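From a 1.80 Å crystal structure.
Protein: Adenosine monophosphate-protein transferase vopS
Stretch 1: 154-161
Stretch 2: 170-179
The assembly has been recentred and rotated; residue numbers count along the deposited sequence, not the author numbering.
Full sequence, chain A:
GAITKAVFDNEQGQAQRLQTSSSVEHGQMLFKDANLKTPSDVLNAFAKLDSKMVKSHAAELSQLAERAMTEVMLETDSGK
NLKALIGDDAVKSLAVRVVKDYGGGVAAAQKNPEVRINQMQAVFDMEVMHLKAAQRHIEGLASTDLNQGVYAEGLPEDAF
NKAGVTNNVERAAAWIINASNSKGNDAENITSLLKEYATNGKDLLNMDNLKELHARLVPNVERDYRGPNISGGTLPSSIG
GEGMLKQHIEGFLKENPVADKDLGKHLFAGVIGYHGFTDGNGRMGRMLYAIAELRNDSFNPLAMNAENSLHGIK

Stretch 1 (154-161) GLPEDAFN
Stretch 2 (170-179) ERAAAWIINA

Residues 170-179 are helical throughout, continuing a helix that begins earlier in the chain; phi lies between -72° and -56°, psi between -49° and -30°, and i to i+4 hydrogen bonds run from Ala174 N to Glu170 O (2.9 Å) through Ala179 N to Trp175 O (3.0 Å). Stretch 1 enters extended, with Leu155 at -111/137 and Pro156 at -59/137, then coils into a short, weakly bonded helical turn at about 157-160. Glu157 O receives both Phe160 N (3.2 Å) and Asn161 N (2.6 Å), and Ala159 N reaches Pro156 O at 3.1 Å. Phe160 is at -132/-16 and Asn161 at -128/69. The register is set by Phe160 CA, 5.4 Å from Trp175 CA, and Asn161 CA, 5.9 Å from Ala174 CA. Together the stretches bury 391 Å².

Phe160 is the centre of the contact. Its CB points toward the helix, and chi1 of 68° (p) with chi2 of 94° lays the ring as a knob among Arg171, Ala174, Trp175 and Asn178. A flat, apolar ring suits this buried site: Phe160 CD1 lies 3.9 Å from Ala174 CB and 3.8 Å from Trp175 CB, while Phe160 CE1 comes within 3.4 Å of Arg171 O, a carbonyl already bonded to Trp175 N at 3.0 Å. Alanine at 174 places only a methyl beside the ring edge, and Phe160 O lies 3.5 Å from Ala174 CB. A water completes the approach, donating to Phe160 O (3.1 Å) and Ala174 O (2.7 Å).

Trp175, chi1 174° (t) and chi2 67°, turns its edge to the face of Phe160; the centroids of the Phe160 ring and the Trp175 five-membered ring are 5.5 Å apart, with planes at 80°. Leu155 (chi1 -102°, between wells; chi2 t) extends the apolar patch, its CD1 3.7 Å from Trp175 CD1 near the indole plane.

A salt bridge joins Glu157 to Arg171. Both CA-to-CB bonds point sideways, but these long side chains bring their charged ends together: Glu157 is m, m with chi3 -86°, and Arg171 is m, t, p with chi4 -115°. Arg171 NE donates to Glu157 OE1 (3.0 Å, 175°) and Arg171 NH2 to Glu157 OE2 (2.9 Å, 171°), a nearly linear two-pronged pairing along the guanidinium edge. Asn161, chi1 179° (t), steadies the carboxylate through ND2 to Glu157 OE1 at 3.0 Å.

Asn178 (chi1 t) is exposed, as suits its amide, yet its CB packs 3.8 Å from Phe160 CB.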

# COMPACT_ATOMS: atom_id res chain seq x y z
N GLY A 154 1.41 7.23 -28.59
CA GLY A 154 1.58 5.79 -28.75
C GLY A 154 3.00 5.39 -29.11
O GLY A 154 3.88 6.23 -29.24
N LEU A 155 3.23 4.10 -29.23
CA LEU A 155 4.55 3.57 -29.52
C LEU A 155 4.58 3.00 -30.92
O LEU A 155 3.66 2.28 -31.30
CB LEU A 155 4.85 2.41 -28.59
CG LEU A 155 5.73 2.49 -27.36
CD1 LEU A 155 6.14 1.08 -27.02
CD2 LEU A 155 6.94 3.38 -27.56
N PRO A 156 5.65 3.27 -31.68
CA PRO A 156 5.80 2.61 -32.99
C PRO A 156 5.82 1.09 -32.81
O PRO A 156 6.48 0.64 -31.86
CB PRO A 156 7.17 3.10 -33.48
CG PRO A 156 7.49 4.30 -32.64
CD PRO A 156 6.83 4.06 -31.32
N GLU A 157 5.12 0.35 -33.67
CA GLU A 157 5.08 -1.11 -33.58
C GLU A 157 6.47 -1.69 -33.46
O GLU A 157 6.67 -2.64 -32.72
CB GLU A 157 4.47 -1.76 -34.84
CG GLU A 157 2.96 -1.94 -34.90
CD GLU A 157 2.30 -2.32 -33.59
OE1 GLU A 157 2.23 -3.52 -33.23
OE2 GLU A 157 1.81 -1.41 -32.93
N ASP A 158 7.43 -1.13 -34.20
CA ASP A 158 8.74 -1.77 -34.34
C ASP A 158 9.57 -1.71 -33.07
O ASP A 158 10.54 -2.46 -32.92
CB ASP A 158 9.52 -1.13 -35.49
CG ASP A 158 9.18 -1.73 -36.84
OD1 ASP A 158 8.38 -2.69 -36.87
OD2 ASP A 158 9.71 -1.24 -37.86
N ALA A 159 9.20 -0.80 -32.18
CA ALA A 159 9.87 -0.68 -30.89
C ALA A 159 9.67 -1.94 -30.02
O ALA A 159 10.55 -2.31 -29.24
CB ALA A 159 9.37 0.55 -30.16
N PHE A 160 8.52 -2.60 -30.16
CA PHE A 160 8.20 -3.75 -29.31
C PHE A 160 7.69 -4.98 -30.07
O PHE A 160 7.67 -6.08 -29.54
CB PHE A 160 7.15 -3.34 -28.26
CG PHE A 160 5.80 -3.04 -28.85
CD1 PHE A 160 4.81 -4.03 -28.91
CD2 PHE A 160 5.51 -1.79 -29.35
CE1 PHE A 160 3.54 -3.75 -29.46
CE2 PHE A 160 4.26 -1.49 -29.91
CZ PHE A 160 3.28 -2.48 -29.96
N ASN A 161 7.30 -4.79 -31.32
CA ASN A 161 6.68 -5.88 -32.08
C ASN A 161 7.40 -6.04 -33.40
O ASN A 161 6.85 -5.72 -34.46
CB ASN A 161 5.20 -5.58 -32.30
CG ASN A 161 4.49 -6.65 -33.10
OD1 ASN A 161 4.97 -7.78 -33.25
ND2 ASN A 161 3.33 -6.29 -33.65
N GLU A 170 -1.49 -10.79 -28.75
CA GLU A 170 -0.05 -10.97 -28.96
C GLU A 170 0.71 -9.65 -28.98
O GLU A 170 1.86 -9.57 -28.48
CB GLU A 170 0.21 -11.82 -30.23
CG GLU A 170 -0.24 -13.26 -30.05
CD GLU A 170 -0.08 -14.07 -31.34
OE1 GLU A 170 1.06 -14.44 -31.67
OE2 GLU A 170 -1.09 -14.31 -32.01
N ARG A 171 0.08 -8.60 -29.52
CA ARG A 171 0.69 -7.27 -29.51
C ARG A 171 0.87 -6.78 -28.07
O ARG A 171 1.91 -6.22 -27.71
CB ARG A 171 -0.17 -6.26 -30.28
CG ARG A 171 -0.20 -6.54 -31.80
CD ARG A 171 -1.07 -5.54 -32.56
NE ARG A 171 -0.59 -4.18 -32.34
CZ ARG A 171 -1.28 -3.23 -31.71
NH1 ARG A 171 -2.51 -3.45 -31.26
NH2 ARG A 171 -0.73 -2.02 -31.58
N ALA A 172 -0.15 -6.97 -27.24
CA ALA A 172 -0.08 -6.52 -25.85
C ALA A 172 1.00 -7.30 -25.12
O ALA A 172 1.79 -6.73 -24.39
CB ALA A 172 -1.42 -6.69 -25.17
N ALA A 173 1.04 -8.62 -25.32
CA ALA A 173 2.11 -9.44 -24.72
C ALA A 173 3.49 -8.94 -25.11
O ALA A 173 4.35 -8.76 -24.25
CB ALA A 173 1.95 -10.92 -25.08
N ALA A 174 3.71 -8.68 -26.39
CA ALA A 174 5.00 -8.15 -26.85
C ALA A 174 5.39 -6.84 -26.19
O ALA A 174 6.57 -6.61 -25.90
CB ALA A 174 4.97 -7.94 -28.39
N TRP A 175 4.39 -5.99 -25.97
CA TRP A 175 4.61 -4.68 -25.38
C TRP A 175 5.05 -4.86 -23.94
O TRP A 175 6.03 -4.27 -23.51
CB TRP A 175 3.33 -3.85 -25.43
CG TRP A 175 3.44 -2.54 -24.69
CD1 TRP A 175 4.23 -1.44 -25.02
CD2 TRP A 175 2.70 -2.18 -23.54
NE1 TRP A 175 4.01 -0.43 -24.10
CE2 TRP A 175 3.08 -0.86 -23.19
CE3 TRP A 175 1.74 -2.84 -22.76
CZ2 TRP A 175 2.54 -0.21 -22.09
CZ3 TRP A 175 1.20 -2.18 -21.67
CH2 TRP A 175 1.61 -0.89 -21.35
N ILE A 176 4.33 -5.69 -23.20
CA ILE A 176 4.68 -5.93 -21.80
C ILE A 176 6.08 -6.56 -21.71
O ILE A 176 6.93 -6.14 -20.92
CB ILE A 176 3.64 -6.85 -21.11
CG1 ILE A 176 2.24 -6.22 -21.16
CG2 ILE A 176 4.04 -7.08 -19.63
CD1 ILE A 176 1.11 -7.20 -20.79
N ILE A 177 6.31 -7.59 -22.52
CA ILE A 177 7.56 -8.34 -22.50
C ILE A 177 8.72 -7.41 -22.78
O ILE A 177 9.74 -7.47 -22.10
CB ILE A 177 7.53 -9.50 -23.53
CG1 ILE A 177 6.63 -10.62 -23.01
CG2 ILE A 177 8.96 -10.04 -23.81
CD1 ILE A 177 6.19 -11.67 -24.11
N ASN A 178 8.55 -6.51 -23.75
CA ASN A 178 9.61 -5.59 -24.13
C ASN A 178 9.91 -4.55 -23.05
O ASN A 178 11.08 -4.23 -22.78
CB ASN A 178 9.23 -4.85 -25.41
CG ASN A 178 10.34 -3.95 -25.89
OD1 ASN A 178 11.36 -4.41 -26.39
ND2 ASN A 178 10.14 -2.65 -25.72
N ALA A 179 8.85 -4.07 -22.42
CA ALA A 179 9.00 -3.07 -21.37
C ALA A 179 9.71 -3.64 -20.12
O ALA A 179 10.40 -2.90 -19.41
CB ALA A 179 7.64 -2.48 -21.00
O HOH W 1 8.56 -7.92 -27.17